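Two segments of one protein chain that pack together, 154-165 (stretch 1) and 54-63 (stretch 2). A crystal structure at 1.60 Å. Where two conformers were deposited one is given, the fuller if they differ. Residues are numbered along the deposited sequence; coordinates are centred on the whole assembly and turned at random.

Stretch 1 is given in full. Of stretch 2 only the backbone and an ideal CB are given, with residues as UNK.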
# COMPACT_ATOMS: atom_id res chain seq x y z
N MSE A 154 17.88 0.53 -18.54
CA MSE A 154 16.41 0.58 -18.34
C MSE A 154 15.82 0.46 -16.92
O MSE A 154 14.77 1.05 -16.67
CB MSE A 154 15.77 -0.49 -19.25
CG MSE A 154 15.18 0.07 -20.55
SE MSE A 154 15.06 -1.17 -22.02
CE MSE A 154 15.02 -2.89 -21.12
N LEU A 155 16.45 -0.30 -16.02
CA LEU A 155 15.96 -0.45 -14.62
C LEU A 155 15.82 0.85 -13.81
O LEU A 155 15.04 0.89 -12.85
CB LEU A 155 16.81 -1.44 -13.80
CG LEU A 155 16.49 -2.93 -13.79
CD1 LEU A 155 17.49 -3.64 -12.86
CD2 LEU A 155 15.08 -3.19 -13.30
N ALA A 156 16.58 1.88 -14.18
CA ALA A 156 16.57 3.19 -13.51
C ALA A 156 16.95 3.14 -12.01
O ALA A 156 16.39 3.87 -11.21
CB ALA A 156 15.20 3.89 -13.74
N THR A 157 17.92 2.29 -11.64
CA THR A 157 18.37 2.11 -10.25
C THR A 157 19.12 3.38 -9.78
O THR A 157 18.78 3.97 -8.75
CB THR A 157 19.28 0.86 -10.09
OG1 THR A 157 20.33 0.90 -11.06
CG2 THR A 157 18.49 -0.46 -10.28
N ALA A 158 20.12 3.80 -10.54
CA ALA A 158 20.83 5.05 -10.22
C ALA A 158 19.88 6.27 -10.20
O ALA A 158 19.96 7.11 -9.28
CB ALA A 158 21.97 5.29 -11.19
N SER A 159 18.97 6.35 -11.18
CA SER A 159 18.00 7.47 -11.26
C SER A 159 17.14 7.54 -10.01
O SER A 159 16.91 8.63 -9.45
CB SER A 159 17.13 7.36 -12.52
OG SER A 159 16.13 8.37 -12.58
N THR A 160 16.64 6.37 -9.58
CA THR A 160 15.82 6.27 -8.37
C THR A 160 16.59 6.72 -7.13
O THR A 160 16.08 7.51 -6.32
CB THR A 160 15.32 4.83 -8.18
OG1 THR A 160 14.68 4.42 -9.40
CG2 THR A 160 14.35 4.75 -7.01
N MSE A 161 17.84 6.25 -7.02
CA MSE A 161 18.71 6.58 -5.91
C MSE A 161 19.01 8.08 -5.87
O MSE A 161 18.97 8.68 -4.80
CB MSE A 161 20.01 5.78 -5.96
CG MSE A 161 20.72 5.76 -4.65
SE MSE A 161 21.92 4.27 -4.58
CE MSE A 161 20.66 2.82 -4.79
N ALA A 162 19.26 8.67 -7.05
CA ALA A 162 19.52 10.12 -7.18
C ALA A 162 18.30 10.94 -6.69
O ALA A 162 18.45 11.92 -5.94
CB ALA A 162 19.86 10.50 -8.61
N VAL A 163 17.10 10.51 -7.07
CA VAL A 163 15.88 11.15 -6.55
C VAL A 163 15.74 11.02 -5.03
O VAL A 163 15.51 12.01 -4.36
CB VAL A 163 14.58 10.66 -7.26
CG1 VAL A 163 13.36 11.32 -6.63
CG2 VAL A 163 14.62 10.96 -8.74
N ILE A 164 15.93 9.81 -4.49
CA ILE A 164 15.79 9.59 -3.05
C ILE A 164 16.83 10.46 -2.31
O ILE A 164 16.47 11.19 -1.39
CB ILE A 164 15.95 8.10 -2.67
CG1 ILE A 164 14.77 7.27 -3.21
CG2 ILE A 164 16.01 7.96 -1.15
CD1 ILE A 164 14.92 5.76 -3.00
N ALA A 165 18.09 10.36 -2.73
CA ALA A 165 19.17 11.16 -2.13
C ALA A 165 18.90 12.65 -2.18
O ALA A 165 19.19 13.38 -1.21
CB ALA A 165 20.49 10.86 -2.82
N UNK A 54 5.71 2.84 -10.67
CA UNK A 54 6.80 1.88 -10.60
C UNK A 54 7.89 2.32 -9.65
O UNK A 54 7.61 2.63 -8.51
CB UNK A 54 7.39 1.65 -11.99
N UNK A 55 9.12 2.37 -10.17
CA UNK A 55 10.30 2.75 -9.37
C UNK A 55 10.17 4.19 -8.83
O UNK A 55 10.54 4.47 -7.68
CB UNK A 55 11.57 2.62 -10.21
N UNK A 56 9.66 5.11 -9.66
CA UNK A 56 9.39 6.51 -9.22
C UNK A 56 8.39 6.49 -8.04
O UNK A 56 8.46 7.33 -7.15
CB UNK A 56 8.84 7.35 -10.37
N UNK A 57 7.45 5.55 -8.06
CA UNK A 57 6.52 5.31 -6.97
C UNK A 57 7.21 4.90 -5.67
O UNK A 57 6.82 5.38 -4.62
CB UNK A 57 5.52 4.23 -7.38
N UNK A 58 8.25 4.04 -5.74
CA UNK A 58 8.98 3.62 -4.54
C UNK A 58 9.73 4.86 -3.99
O UNK A 58 9.75 5.07 -2.77
CB UNK A 58 9.95 2.47 -4.85
N UNK A 59 10.34 5.64 -4.89
CA UNK A 59 10.98 6.92 -4.50
C UNK A 59 9.96 7.82 -3.81
O UNK A 59 10.23 8.36 -2.75
CB UNK A 59 11.57 7.63 -5.72
N UNK A 60 8.74 7.89 -4.37
CA UNK A 60 7.67 8.71 -3.77
C UNK A 60 7.34 8.27 -2.35
O UNK A 60 7.19 9.09 -1.42
CB UNK A 60 6.41 8.64 -4.63
N UNK A 61 7.26 6.95 -2.16
CA UNK A 61 7.00 6.36 -0.85
C UNK A 61 8.14 6.66 0.13
O UNK A 61 7.90 6.80 1.33
CB UNK A 61 6.80 4.85 -0.98
N UNK A 62 9.38 6.78 -0.38
CA UNK A 62 10.53 7.07 0.49
C UNK A 62 10.39 8.53 0.98
O UNK A 62 10.51 8.79 2.19
CB UNK A 62 11.85 6.85 -0.25
N UNK A 63 10.10 9.45 0.07
CA UNK A 63 9.81 10.84 0.44
C UNK A 63 8.71 10.93 1.51
O UNK A 63 8.87 11.59 2.56
CB UNK A 63 9.39 11.63 -0.80

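Two helices, 157-165 and 55-63, run side by side with an angle of 20° between their N-to-C directions and axes 9.4 Å apart at closest approach. At this ordinary spacing, small side chains suit the places where the backbones draw nearest.

Position 54 comes right before the second helix, with phi/psi of 56/-125. A positive phi by itself favours glycine, and nothing of stretch 1 lies within 5.5 Å of the ideal CB. The residue is Gly 54, at the N-cap position; its O accepts the backbone hydrogen bond from N of position 58.

At position 55 the CA-to-CB bond points toward stretch 1, and the ideal CB lies 3.7 Å from Thr 160 OG1. Leu 155 O and Ala 156 O are also near, so a short side chain carrying a hydroxyl would suit, serine or threonine above all, though a small apolar residue could also fit. The residue is Thr 55, chi1 in the t well. Its OG1 stands 2.7 Å from Thr 160 OG1, which donates to Ala 156 O at 2.6 Å and can itself accept; whether the Thr 55 proton goes there or to another acceptor stays open. A water extends the network, lying 3.0 Å from Thr 55 OG1 and donating to Leu 155 O at 2.7 Å from its own oxygen. The methyl is used as well: Thr 55 CG2 lies 4.2 Å from Ala 156 CB, a contact serine could not make.

Position 56 points sideways and meets nothing of stretch 1, so many residues would do; it is Ser 56. Position 57 is out of reach of stretch 1, but a CB there would come 2.9 Å from Gly 54 O, a clash that glycine avoids. It is Gly 57.

Position 58 also points sideways, its ideal CB 5.4 Å from Thr 160 CG2. Many side chains would do, an apolar one of moderate size among them; the residue is Val 58, chi1 t.

Position 59 is where the CA atoms of the two stretches come closest. The CA of position 59 lies 5.7 Å from the CA of Ile 164, and its ideal CB, pointing toward stretch 1, already sits 4.1 to 4.2 Å from Ile 164 CG1, Val 163 CG1 and Thr 160 CG2. A single methyl suits this apolar setting. The residue is Ala 59, whose CB lies 4.1 Å from Ile 164 CG1 and 4.2 Å from Val 163 CG1.

Position 60 points away and position 61 is out of reach, so stretch 1 does not restrict either; they are Ala 60 and Lys 61.

Position 62 points toward stretch 1, with its ideal CB 4.2 Å from Ile 164 CG1. Either an apolar side chain or a long one with an aliphatic stem would suit. Lys 62 is the latter: its CG packs 3.9 Å from Ile 164 CG2, while NZ is hydrogen-bonded elsewhere in the structure.

Position 63 points sideways, leaving room for a longer apolar chain to reach back. Leu 63 does so: Leu 63 CD1 comes 4.7 Å from Val 163 CG1.

Stretch 2 (54-63) GTSGVAAKKL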
# COMPACT_ATOMS: atom_id res chain seq x y z
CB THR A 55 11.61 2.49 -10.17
OG1 THR A 55 12.74 2.50 -9.28
CG2 THR A 55 11.80 3.50 -11.33
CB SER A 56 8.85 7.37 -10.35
OG SER A 56 9.83 7.62 -11.32
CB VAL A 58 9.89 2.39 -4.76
CG1 VAL A 58 10.58 2.03 -3.44
CG2 VAL A 58 9.07 1.22 -5.36
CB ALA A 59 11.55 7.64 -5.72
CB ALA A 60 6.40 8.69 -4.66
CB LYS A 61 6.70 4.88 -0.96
CG LYS A 61 5.37 4.62 -1.64
CD LYS A 61 5.18 3.16 -1.99
CE LYS A 61 3.86 2.95 -2.77
NZ LYS A 61 3.60 1.56 -3.25
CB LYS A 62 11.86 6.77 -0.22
CG LYS A 62 12.99 6.35 0.73
CD LYS A 62 13.36 7.42 1.71
CE LYS A 62 14.43 7.02 2.63
NZ LYS A 62 14.95 8.17 3.41
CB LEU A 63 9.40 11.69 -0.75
CG LEU A 63 10.45 12.28 -1.71
CD1 LEU A 63 11.30 11.25 -2.43
CD2 LEU A 63 9.74 13.20 -2.70
O HOH W 1 15.21 1.15 -10.20
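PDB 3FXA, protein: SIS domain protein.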